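PDB 7CTP: protein Niban 2 from Homo sapiens, which may suppress apoptosis and promote melanoma cell invasion, and is represented here by its PH domain together with a large, mostly helical region. Local coordinates for residues A[125-130]-A[158-163]; A[74-79]-A[169-174]; A[165-170]-A[270-275]. One frame throughout, in Å; residues are numbered along the deposited sequence.

Interaction 1: residues A[125-130]-A[158-163]; sequences TSVDQY and PLILWH
Thr125 and Leu159 bring their backbones closest, CA to CA 4.8 Å, where the chain leaves strand 122-124 beside strand 158-162 and turns into the helix that starts at Val127; no hydrogen bond joins the two segments, and van der Waals contacts, mostly of side chains, carry the contact. Ser126 sits at the N-cap: its OG accepts from Gln129 N at 3.0 Å, nearly straight, satisfying an amide that the first helical turn leaves without a carbonyl. The ring of Pro158 offers a compact apolar surface to this turn, its CG lying 3.7 Å from Thr125 O and also near Ser126 CA. On the other side of the strand Thr125 CG2 lies alongside Leu159 CD1, tightly packed at 3.5 Å. Ile160 is the central side chain. Its beta-branch sends two arms to Tyr130: CG2, anti to the backbone N, reaches Tyr130 CD1 at 3.6 Å and makes an off-centre CH-pi contact with the ring, while CD1 touches Tyr130 CB at 3.8 Å and spreads to Val127 CG2. Tyr130 crosses Ile160 at about a right angle, its CG anti to the backbone N (chi1 170°), and its CE1 meets the edge of the Trp162 ring at CD1, 4.0 Å away. The phenol combines this apolar flank with a polar tip, for Tyr130 OH hydrogen-bonds to Tyr170 OH and His168 ND1. A capped short helix, 127-134, thus packs by aliphatic and aromatic groups on one face of the antiparallel sheet of the PH domain, as an insertion between two neighbouring strands.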
loop_
_atom_site.group_PDB
_atom_site.type_symbol
_atom_site.label_atom_id
_atom_site.label_comp_id
_atom_site.label_asym_id
_atom_site.label_seq_id
_atom_site.Cartn_x
_atom_site.Cartn_y
_atom_site.Cartn_z
ATOM N N THR A 125 0.367 -21.679 -0.248
ATOM C CA THR A 125 -0.229 -22.753 -1.036
ATOM C C THR A 125 0.155 -24.140 -0.527
ATOM O O THR A 125 0.030 -25.122 -1.269
ATOM C CB THR A 125 0.148 -22.625 -2.514
ATOM O OG1 THR A 125 1.568 -22.560 -2.627
ATOM C CG2 THR A 125 -0.437 -21.366 -3.108
ATOM N N SER A 126 0.631 -24.244 0.712
ATOM C CA SER A 126 0.842 -25.555 1.309
ATOM C C SER A 126 0.689 -25.438 2.815
ATOM O O SER A 126 0.998 -24.398 3.412
ATOM C CB SER A 126 2.211 -26.138 0.922
ATOM O OG SER A 126 3.216 -25.845 1.872
ATOM N N VAL A 127 0.174 -26.509 3.418
ATOM C CA VAL A 127 0.003 -26.518 4.864
ATOM C C VAL A 127 1.355 -26.391 5.554
ATOM O O VAL A 127 1.492 -25.690 6.564
ATOM C CB VAL A 127 -0.747 -27.783 5.316
ATOM C CG1 VAL A 127 -0.761 -27.852 6.833
ATOM C CG2 VAL A 127 -2.167 -27.772 4.783
ATOM N N ASP A 128 2.382 -27.058 5.011
ATOM C CA ASP A 128 3.679 -27.027 5.676
ATOM C C ASP A 128 4.262 -25.624 5.684
ATOM O O ASP A 128 4.832 -25.191 6.693
ATOM C CB ASP A 128 4.653 -27.983 5.008
ATOM C CG ASP A 128 5.860 -28.235 5.865
ATOM O OD1 ASP A 128 5.683 -28.744 6.997
ATOM O OD2 ASP A 128 6.974 -27.888 5.427
ATOM N N GLN A 129 4.135 -24.906 4.564
ATOM C CA GLN A 129 4.563 -23.510 4.519
ATOM C C GLN A 129 3.887 -22.692 5.603
ATOM O O GLN A 129 4.517 -21.824 6.218
ATOM C CB GLN A 129 4.233 -22.896 3.161
ATOM C CG GLN A 129 5.229 -23.132 2.069
ATOM C CD GLN A 129 4.810 -22.442 0.789
ATOM O OE1 GLN A 129 3.725 -21.851 0.714
ATOM N NE2 GLN A 129 5.662 -22.509 -0.222
ATOM N N TYR A 130 2.590 -22.930 5.817
ATOM C CA TYR A 130 1.839 -22.191 6.830
ATOM C C TYR A 130 2.313 -22.546 8.232
ATOM O O TYR A 130 2.530 -21.663 9.070
ATOM C CB TYR A 130 0.351 -22.478 6.680
ATOM C CG TYR A 130 -0.492 -21.960 7.812
ATOM C CD1 TYR A 130 -0.734 -20.590 7.965
ATOM C CD2 TYR A 130 -1.043 -22.836 8.741
ATOM C CE1 TYR A 130 -1.516 -20.116 9.018
ATOM C CE2 TYR A 130 -1.811 -22.377 9.791
ATOM C CZ TYR A 130 -2.045 -21.016 9.926
ATOM O OH TYR A 130 -2.813 -20.582 10.977
ATOM N N PRO A 158 -4.420 -26.641 -1.328
ATOM C CA PRO A 158 -4.890 -25.666 -0.344
ATOM C C PRO A 158 -4.503 -24.248 -0.735
ATOM O O PRO A 158 -3.604 -24.017 -1.546
ATOM C CB PRO A 158 -4.172 -26.103 0.936
ATOM C CG PRO A 158 -2.856 -26.633 0.423
ATOM C CD PRO A 158 -3.124 -27.232 -0.941
ATOM N N LEU A 159 -5.229 -23.294 -0.150
ATOM C CA LEU A 159 -4.907 -21.871 -0.197
ATOM C C LEU A 159 -5.211 -21.315 1.184
ATOM O O LEU A 159 -6.360 -21.376 1.630
ATOM C CB LEU A 159 -5.732 -21.131 -1.260
ATOM C CG LEU A 159 -5.046 -20.200 -2.260
ATOM C CD1 LEU A 159 -3.849 -20.882 -2.870
ATOM C CD2 LEU A 159 -6.021 -19.800 -3.349
ATOM N N ILE A 160 -4.196 -20.792 1.864
ATOM C CA ILE A 160 -4.325 -20.327 3.240
ATOM C C ILE A 160 -4.035 -18.836 3.278
ATOM O O ILE A 160 -3.055 -18.372 2.684
ATOM C CB ILE A 160 -3.387 -21.100 4.188
ATOM C CG1 ILE A 160 -3.834 -22.561 4.270
ATOM C CG2 ILE A 160 -3.395 -20.458 5.580
ATOM C CD1 ILE A 160 -2.764 -23.488 4.805
ATOM N N LEU A 161 -4.895 -18.086 3.963
ATOM C CA LEU A 161 -4.707 -16.657 4.158
ATOM C C LEU A 161 -4.194 -16.416 5.574
ATOM O O LEU A 161 -4.904 -16.702 6.547
ATOM C CB LEU A 161 -6.022 -15.908 3.944
ATOM C CG LEU A 161 -6.657 -16.007 2.561
ATOM C CD1 LEU A 161 -7.874 -15.084 2.505
ATOM C CD2 LEU A 161 -5.657 -15.649 1.494
ATOM N N TRP A 162 -2.981 -15.873 5.683
ATOM C CA TRP A 162 -2.334 -15.562 6.950
ATOM C C TRP A 162 -2.245 -14.050 7.130
ATOM O O TRP A 162 -2.046 -13.318 6.160
ATOM C CB TRP A 162 -0.930 -16.173 6.988
ATOM C CG TRP A 162 -0.071 -15.765 8.161
ATOM C CD1 TRP A 162 0.081 -16.440 9.344
ATOM C CD2 TRP A 162 0.780 -14.622 8.241
ATOM N NE1 TRP A 162 0.967 -15.778 10.159
ATOM C CE2 TRP A 162 1.411 -14.656 9.505
ATOM C CE3 TRP A 162 1.070 -13.569 7.370
ATOM C CZ2 TRP A 162 2.315 -13.680 9.912
ATOM C CZ3 TRP A 162 1.972 -12.597 7.778
ATOM C CH2 TRP A 162 2.574 -12.656 9.038
ATOM N N HIS A 163 -2.371 -13.593 8.376
ATOM C CA HIS A 163 -2.222 -12.190 8.756
ATOM C C HIS A 163 -1.472 -12.181 10.080
ATOM O O HIS A 163 -1.666 -13.088 10.897
ATOM C CB HIS A 163 -3.609 -11.523 8.882
ATOM C CG HIS A 163 -3.591 -10.039 9.107
ATOM N ND1 HIS A 163 -3.256 -9.468 10.316
ATOM C CD2 HIS A 163 -3.948 -9.015 8.294
ATOM C CE1 HIS A 163 -3.372 -8.153 10.231
ATOM N NE2 HIS A 163 -3.798 -7.852 9.015
#

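Interaction 2: residues A[74-79]-A[169-174]; sequences LFQHQE and YYFCMM
Leu74 and Met173 form the apolar centre together with Phe171. Met173 bends at chi2 (82°), which turns SD so that the flexible thioether can lay its terminal methyl against the leucine: Met173 CE is 3.5 Å from Leu74 CD2, a tight fit. Leu74 CD1 meets Phe171 CD1 obliquely, and the same ring runs beside the aliphatic part of Gln76, whose CG is 3.6 Å from Phe171 CE1. Gln76 and Phe171 are a non-hydrogen-bonded antiparallel pair on this face. Phe75 and Cys172, the adjoining hydrogen-bonded pair, point to the other face, where Cys172 SG packs on Phe75 CB at 3.8 Å and lies obliquely beside the aromatic ring. Their backbones exchange two bonds, Phe75 N to Cys172 O at 3.2 Å and Cys172 N to Phe75 O at 3.0 Å. His77 N donates to Tyr170 O at 2.9 Å; on the face of Phe75 and Cys172, Tyr170 turns its ring edge toward the face of the His77 imidazole in an offset edge-to-face pair, planes at 80°. At the polar edge the long, extended glutamine suits its place because its amide extends past the phenylalanine: Gln76 NE2 and Tyr170 N both donate to a water that in turn donates a hydrogen bond to His77 O at 2.7 Å, bridging the strands. In this antiparallel PH-domain sheet, strands 84-91 and 157-162 flank the pair, and helix 176-194, following the last strand as the C-terminal helix of a PH fold does, lays Trp182 against Leu74 and Met173.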
loop_
_atom_site.group_PDB
_atom_site.type_symbol
_atom_site.label_atom_id
_atom_site.label_comp_id
_atom_site.label_asym_id
_atom_site.label_seq_id
_atom_site.Cartn_x
_atom_site.Cartn_y
_atom_site.Cartn_z
ATOM N N LEU A 74 -15.659 -23.268 -3.177
ATOM C CA LEU A 74 -14.447 -23.605 -2.444
ATOM C C LEU A 74 -14.825 -24.463 -1.253
ATOM O O LEU A 74 -15.969 -24.444 -0.792
ATOM C CB LEU A 74 -13.724 -22.357 -1.915
ATOM C CG LEU A 74 -13.212 -21.325 -2.904
ATOM C CD1 LEU A 74 -12.392 -20.253 -2.213
ATOM C CD2 LEU A 74 -12.395 -22.049 -3.934
ATOM N N PHE A 75 -13.848 -25.195 -0.732
ATOM C CA PHE A 75 -13.974 -25.747 0.603
ATOM C C PHE A 75 -13.295 -24.803 1.587
ATOM O O PHE A 75 -12.236 -24.248 1.290
ATOM C CB PHE A 75 -13.354 -27.138 0.678
ATOM C CG PHE A 75 -13.982 -28.119 -0.258
ATOM C CD1 PHE A 75 -15.324 -28.443 -0.139
ATOM C CD2 PHE A 75 -13.237 -28.711 -1.259
ATOM C CE1 PHE A 75 -15.912 -29.356 -1.000
ATOM C CE2 PHE A 75 -13.818 -29.622 -2.130
ATOM C CZ PHE A 75 -15.158 -29.942 -1.998
ATOM N N GLN A 76 -13.929 -24.588 2.738
ATOM C CA GLN A 76 -13.365 -23.761 3.801
ATOM C C GLN A 76 -13.401 -24.506 5.125
ATOM O O GLN A 76 -14.432 -25.076 5.499
ATOM C CB GLN A 76 -14.110 -22.432 3.946
ATOM C CG GLN A 76 -13.404 -21.486 4.915
ATOM C CD GLN A 76 -14.306 -20.395 5.462
ATOM O OE1 GLN A 76 -15.521 -20.409 5.259
ATOM N NE2 GLN A 76 -13.708 -19.443 6.177
ATOM N N HIS A 77 -12.282 -24.491 5.836
ATOM C CA HIS A 77 -12.247 -25.048 7.180
ATOM C C HIS A 77 -13.008 -24.133 8.131
ATOM O O HIS A 77 -12.786 -22.919 8.139
ATOM C CB HIS A 77 -10.805 -25.211 7.638
ATOM C CG HIS A 77 -10.662 -25.836 8.988
ATOM N ND1 HIS A 77 -10.615 -25.097 10.153
ATOM C CD2 HIS A 77 -10.548 -27.134 9.357
ATOM C CE1 HIS A 77 -10.479 -25.915 11.182
ATOM N NE2 HIS A 77 -10.434 -27.155 10.727
ATOM N N GLN A 78 -13.903 -24.714 8.933
ATOM C CA GLN A 78 -14.736 -23.957 9.865
ATOM C C GLN A 78 -14.109 -23.993 11.254
ATOM O O GLN A 78 -13.843 -25.073 11.794
ATOM C CB GLN A 78 -16.162 -24.511 9.897
ATOM C CG GLN A 78 -16.828 -24.531 8.536
ATOM C CD GLN A 78 -16.869 -23.162 7.883
ATOM O OE1 GLN A 78 -17.308 -22.186 8.489
ATOM N NE2 GLN A 78 -16.404 -23.081 6.638
ATOM N N GLU A 79 -13.877 -22.808 11.827
ATOM C CA GLU A 79 -13.171 -22.716 13.101
ATOM C C GLU A 79 -13.967 -23.360 14.231
ATOM O O GLU A 79 -13.389 -24.008 15.112
ATOM C CB GLU A 79 -12.866 -21.253 13.419
ATOM C CG GLU A 79 -12.050 -21.026 14.681
ATOM C CD GLU A 79 -12.292 -19.655 15.281
ATOM O OE1 GLU A 79 -11.623 -18.688 14.853
ATOM O OE2 GLU A 79 -13.160 -19.545 16.176
ATOM N N TYR A 169 -7.486 -17.889 7.484
ATOM C CA TYR A 169 -8.517 -18.596 6.734
ATOM C C TYR A 169 -7.888 -19.749 5.974
ATOM O O TYR A 169 -6.786 -19.617 5.434
ATOM C CB TYR A 169 -9.221 -17.661 5.759
ATOM C CG TYR A 169 -9.922 -16.515 6.429
ATOM C CD1 TYR A 169 -11.203 -16.669 6.937
ATOM C CD2 TYR A 169 -9.303 -15.281 6.566
ATOM C CE1 TYR A 169 -11.856 -15.617 7.560
ATOM C CE2 TYR A 169 -9.948 -14.225 7.181
ATOM C CZ TYR A 169 -11.225 -14.400 7.672
ATOM O OH TYR A 169 -11.873 -13.355 8.290
ATOM N N TYR A 170 -8.591 -20.880 5.932
ATOM C CA TYR A 170 -8.077 -22.093 5.313
ATOM C C TYR A 170 -9.065 -22.564 4.259
ATOM O O TYR A 170 -10.217 -22.880 4.582
ATOM C CB TYR A 170 -7.850 -23.181 6.361
ATOM C CG TYR A 170 -7.189 -22.665 7.619
ATOM C CD1 TYR A 170 -5.851 -22.292 7.617
ATOM C CD2 TYR A 170 -7.905 -22.533 8.801
ATOM C CE1 TYR A 170 -5.238 -21.818 8.770
ATOM C CE2 TYR A 170 -7.300 -22.058 9.956
ATOM C CZ TYR A 170 -5.967 -21.703 9.931
ATOM O OH TYR A 170 -5.361 -21.230 11.080
ATOM N N PHE A 171 -8.621 -22.585 3.008
ATOM C CA PHE A 171 -9.413 -23.029 1.871
ATOM C C PHE A 171 -8.705 -24.188 1.183
ATOM O O PHE A 171 -7.493 -24.364 1.317
ATOM C CB PHE A 171 -9.610 -21.907 0.845
ATOM C CG PHE A 171 -10.198 -20.646 1.413
ATOM C CD1 PHE A 171 -11.530 -20.595 1.780
ATOM C CD2 PHE A 171 -9.421 -19.508 1.554
ATOM C CE1 PHE A 171 -12.078 -19.420 2.291
ATOM C CE2 PHE A 171 -9.956 -18.343 2.064
ATOM C CZ PHE A 171 -11.287 -18.296 2.434
ATOM N N CYS A 172 -9.457 -24.980 0.424
ATOM C CA CYS A 172 -8.798 -25.836 -0.554
ATOM C C CYS A 172 -9.694 -25.961 -1.781
ATOM O O CYS A 172 -10.898 -25.677 -1.744
ATOM C CB CYS A 172 -8.393 -27.208 0.036
ATOM S SG CYS A 172 -9.701 -28.300 0.485
ATOM N N MET A 173 -9.058 -26.319 -2.889
ATOM C CA MET A 173 -9.703 -26.442 -4.184
ATOM C C MET A 173 -9.503 -27.854 -4.713
ATOM O O MET A 173 -8.628 -28.600 -4.265
ATOM C CB MET A 173 -9.144 -25.430 -5.191
ATOM C CG MET A 173 -9.433 -23.979 -4.848
ATOM S SD MET A 173 -8.244 -23.357 -3.637
ATOM C CE MET A 173 -9.015 -21.826 -3.144
ATOM N N MET A 174 -10.322 -28.197 -5.698
ATOM C CA MET A 174 -10.340 -29.561 -6.198
ATOM C C MET A 174 -9.223 -29.821 -7.199
ATOM O O MET A 174 -8.738 -30.954 -7.305
ATOM C CB MET A 174 -11.699 -29.838 -6.827
ATOM C CG MET A 174 -11.975 -31.274 -7.000
ATOM S SD MET A 174 -13.691 -31.633 -6.653
ATOM C CE MET A 174 -14.512 -30.156 -7.145
HETATM O O HOH W 1 -11.188 -20.840 7.311
#

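Interaction 3: residues A[165-170]-A[270-275]; sequences YARHYY and ISDAVY
Tyr165 meets Ser271 where the loop between the PH-domain strands 157-162 and 169-173 comes up against the long helix 260-337, a junction of sheet domain and helical region. The Tyr165 carbonyl accepts from Ser271 OG at 2.8 Å, the hydroxyl lying in the carbonyl plane on a lone pair; serine suits this buried position, its short side chain carrying a donor for the loop carbonyl. Tyr165 CB rests 3.9 Å from Tyr275 CD1, while its phenol leads away toward Met241 and Glu242 of helix 232-252. Ala166, with a lone methyl, permits the closest backbone approach, its CA 4.2 Å from Asp272 CA. That methyl sits over one face of the Tyr275 ring, offset toward the rim, in a CH-pi contact 4.3 Å from the ring centroid. Tyr275 comes one helical turn after Ser271, which puts both on the side facing the loop. Arg167 turns its backbone, rather than its charge, to the helix: Arg167 N gives Asp272 OD1 a weak, bent bond at 2.8 Å, and Arg167 CB packs on the same carboxylate. The guanidinium folds back instead, laying one face over a face of the Tyr169 ring, offset toward the rim, with Tyr169 CD1 3.3 Å above the guanidinium plane. Side-on, Arg167 NE and Arg167 NH1 both grip the single carbonyl oxygen of His168, at 2.9 and 2.8 Å.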
loop_
_atom_site.group_PDB
_atom_site.type_symbol
_atom_site.label_atom_id
_atom_site.label_comp_id
_atom_site.label_asym_id
_atom_site.label_seq_id
_atom_site.Cartn_x
_atom_site.Cartn_y
_atom_site.Cartn_z
ATOM N N TYR A 165 -1.834 -10.522 12.748
ATOM C CA TYR A 165 -2.643 -10.222 13.935
ATOM C C TYR A 165 -4.082 -10.705 13.838
ATOM O O TYR A 165 -4.678 -11.032 14.869
ATOM C CB TYR A 165 -2.653 -8.693 14.215
ATOM C CG TYR A 165 -1.286 -8.052 14.171
ATOM C CD1 TYR A 165 -0.272 -8.476 15.021
ATOM C CD2 TYR A 165 -0.998 -7.054 13.255
ATOM C CE1 TYR A 165 0.977 -7.912 14.970
ATOM C CE2 TYR A 165 0.264 -6.476 13.199
ATOM C CZ TYR A 165 1.241 -6.924 14.061
ATOM O OH TYR A 165 2.501 -6.377 14.022
ATOM N N ALA A 166 -4.670 -10.721 12.639
ATOM C CA ALA A 166 -6.073 -11.074 12.470
ATOM C C ALA A 166 -6.208 -12.575 12.192
ATOM O O ALA A 166 -5.219 -13.301 12.088
ATOM C CB ALA A 166 -6.691 -10.241 11.351
ATOM N N ARG A 167 -7.443 -13.055 12.050
ATOM C CA ARG A 167 -7.614 -14.499 11.987
ATOM C C ARG A 167 -7.135 -15.033 10.641
ATOM O O ARG A 167 -6.985 -14.302 9.659
ATOM C CB ARG A 167 -9.067 -14.908 12.245
ATOM C CG ARG A 167 -10.038 -14.663 11.114
ATOM C CD ARG A 167 -11.174 -15.708 11.130
ATOM N NE ARG A 167 -10.770 -16.967 10.493
ATOM C CZ ARG A 167 -11.521 -18.070 10.418
ATOM N NH1 ARG A 167 -11.050 -19.164 9.811
ATOM N NH2 ARG A 167 -12.738 -18.087 10.946
ATOM N N HIS A 168 -6.853 -16.326 10.617
ATOM C CA HIS A 168 -6.369 -16.981 9.416
ATOM C C HIS A 168 -7.510 -17.772 8.806
ATOM O O HIS A 168 -8.397 -18.247 9.516
ATOM C CB HIS A 168 -5.191 -17.904 9.722
ATOM C CG HIS A 168 -4.077 -17.224 10.456
ATOM N ND1 HIS A 168 -3.064 -17.916 11.084
ATOM C CD2 HIS A 168 -3.817 -15.908 10.656
ATOM C CE1 HIS A 168 -2.227 -17.056 11.641
ATOM N NE2 HIS A 168 -2.664 -15.831 11.402
ATOM N N TYR A 169 -7.486 -17.889 7.484
ATOM C CA TYR A 169 -8.517 -18.596 6.734
ATOM C C TYR A 169 -7.888 -19.749 5.974
ATOM O O TYR A 169 -6.786 -19.617 5.434
ATOM C CB TYR A 169 -9.221 -17.661 5.759
ATOM C CG TYR A 169 -9.922 -16.515 6.429
ATOM C CD1 TYR A 169 -11.203 -16.669 6.937
ATOM C CD2 TYR A 169 -9.303 -15.281 6.566
ATOM C CE1 TYR A 169 -11.856 -15.617 7.560
ATOM C CE2 TYR A 169 -9.948 -14.225 7.181
ATOM C CZ TYR A 169 -11.225 -14.400 7.672
ATOM O OH TYR A 169 -11.873 -13.355 8.290
ATOM N N TYR A 170 -8.591 -20.880 5.932
ATOM C CA TYR A 170 -8.077 -22.093 5.313
ATOM C C TYR A 170 -9.065 -22.564 4.259
ATOM O O TYR A 170 -10.217 -22.880 4.582
ATOM C CB TYR A 170 -7.850 -23.181 6.361
ATOM C CG TYR A 170 -7.189 -22.665 7.619
ATOM C CD1 TYR A 170 -5.851 -22.292 7.617
ATOM C CD2 TYR A 170 -7.905 -22.533 8.801
ATOM C CE1 TYR A 170 -5.238 -21.818 8.770
ATOM C CE2 TYR A 170 -7.300 -22.058 9.956
ATOM C CZ TYR A 170 -5.967 -21.703 9.931
ATOM O OH TYR A 170 -5.361 -21.230 11.080
ATOM N N ILE A 270 -6.781 -15.619 20.075
ATOM C CA ILE A 270 -6.674 -14.483 20.990
ATOM C C ILE A 270 -6.270 -13.220 20.238
ATOM O O ILE A 270 -6.838 -12.144 20.450
ATOM C CB ILE A 270 -5.675 -14.798 22.115
ATOM C CG1 ILE A 270 -6.229 -15.894 23.026
ATOM C CG2 ILE A 270 -5.342 -13.512 22.912
ATOM C CD1 ILE A 270 -5.182 -16.533 23.912
ATOM N N SER A 271 -5.272 -13.336 19.357
ATOM C CA SER A 271 -4.785 -12.173 18.614
ATOM C C SER A 271 -5.898 -11.555 17.775
ATOM O O SER A 271 -6.037 -10.322 17.710
ATOM C CB SER A 271 -3.614 -12.572 17.724
ATOM O OG SER A 271 -3.027 -11.440 17.105
ATOM N N ASP A 272 -6.685 -12.395 17.094
ATOM C CA ASP A 272 -7.770 -11.865 16.272
ATOM C C ASP A 272 -8.787 -11.107 17.112
ATOM O O ASP A 272 -9.308 -10.068 16.680
ATOM C CB ASP A 272 -8.488 -12.974 15.505
ATOM C CG ASP A 272 -9.644 -12.415 14.669
ATOM O OD1 ASP A 272 -9.373 -11.744 13.654
ATOM O OD2 ASP A 272 -10.816 -12.596 15.047
ATOM N N ALA A 273 -9.113 -11.634 18.296
ATOM C CA ALA A 273 -10.058 -10.962 19.182
ATOM C C ALA A 273 -9.518 -9.615 19.646
ATOM O O ALA A 273 -10.258 -8.625 19.682
ATOM C CB ALA A 273 -10.393 -11.847 20.382
ATOM N N VAL A 274 -8.229 -9.557 19.991
ATOM C CA VAL A 274 -7.630 -8.283 20.381
ATOM C C VAL A 274 -7.583 -7.330 19.195
ATOM O O VAL A 274 -7.853 -6.131 19.337
ATOM C CB VAL A 274 -6.234 -8.509 20.992
ATOM C CG1 VAL A 274 -5.552 -7.161 21.292
ATOM C CG2 VAL A 274 -6.337 -9.345 22.281
ATOM N N TYR A 275 -7.253 -7.844 18.006
ATOM C CA TYR A 275 -7.240 -7.002 16.814
ATOM C C TYR A 275 -8.596 -6.332 16.592
ATOM O O TYR A 275 -8.657 -5.143 16.269
ATOM C CB TYR A 275 -6.841 -7.831 15.586
ATOM C CG TYR A 275 -6.835 -7.046 14.283
ATOM C CD1 TYR A 275 -5.740 -6.259 13.919
ATOM C CD2 TYR A 275 -7.934 -7.084 13.422
ATOM C CE1 TYR A 275 -5.740 -5.528 12.720
ATOM C CE2 TYR A 275 -7.951 -6.356 12.238
ATOM C CZ TYR A 275 -6.859 -5.584 11.888
ATOM O OH TYR A 275 -6.898 -4.872 10.692
#

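Interactions 1 and 2 belong to one antiparallel sheet: strands 157-162 and 169-173 are neighbours, linked by Leu161 N to Tyr169 O, and interaction 1 is nested within the chain loop that interaction 2 closes. Leu159 CD2 also packs on Met173 CE at 3.6 Å. All three are partly buried, interaction 2 burying the most area and interaction 3 the least. Interaction 2 joins strand to strand with backbone bonds, whereas interaction 1 sets a helix on the sheet with side chains. Interaction 3 leaves the sheet for helix 260-337 and relies more on polar side chains meeting loop backbone; Tyr169 and Tyr170, common to both ranges, touch across interaction 2 but not across interaction 3.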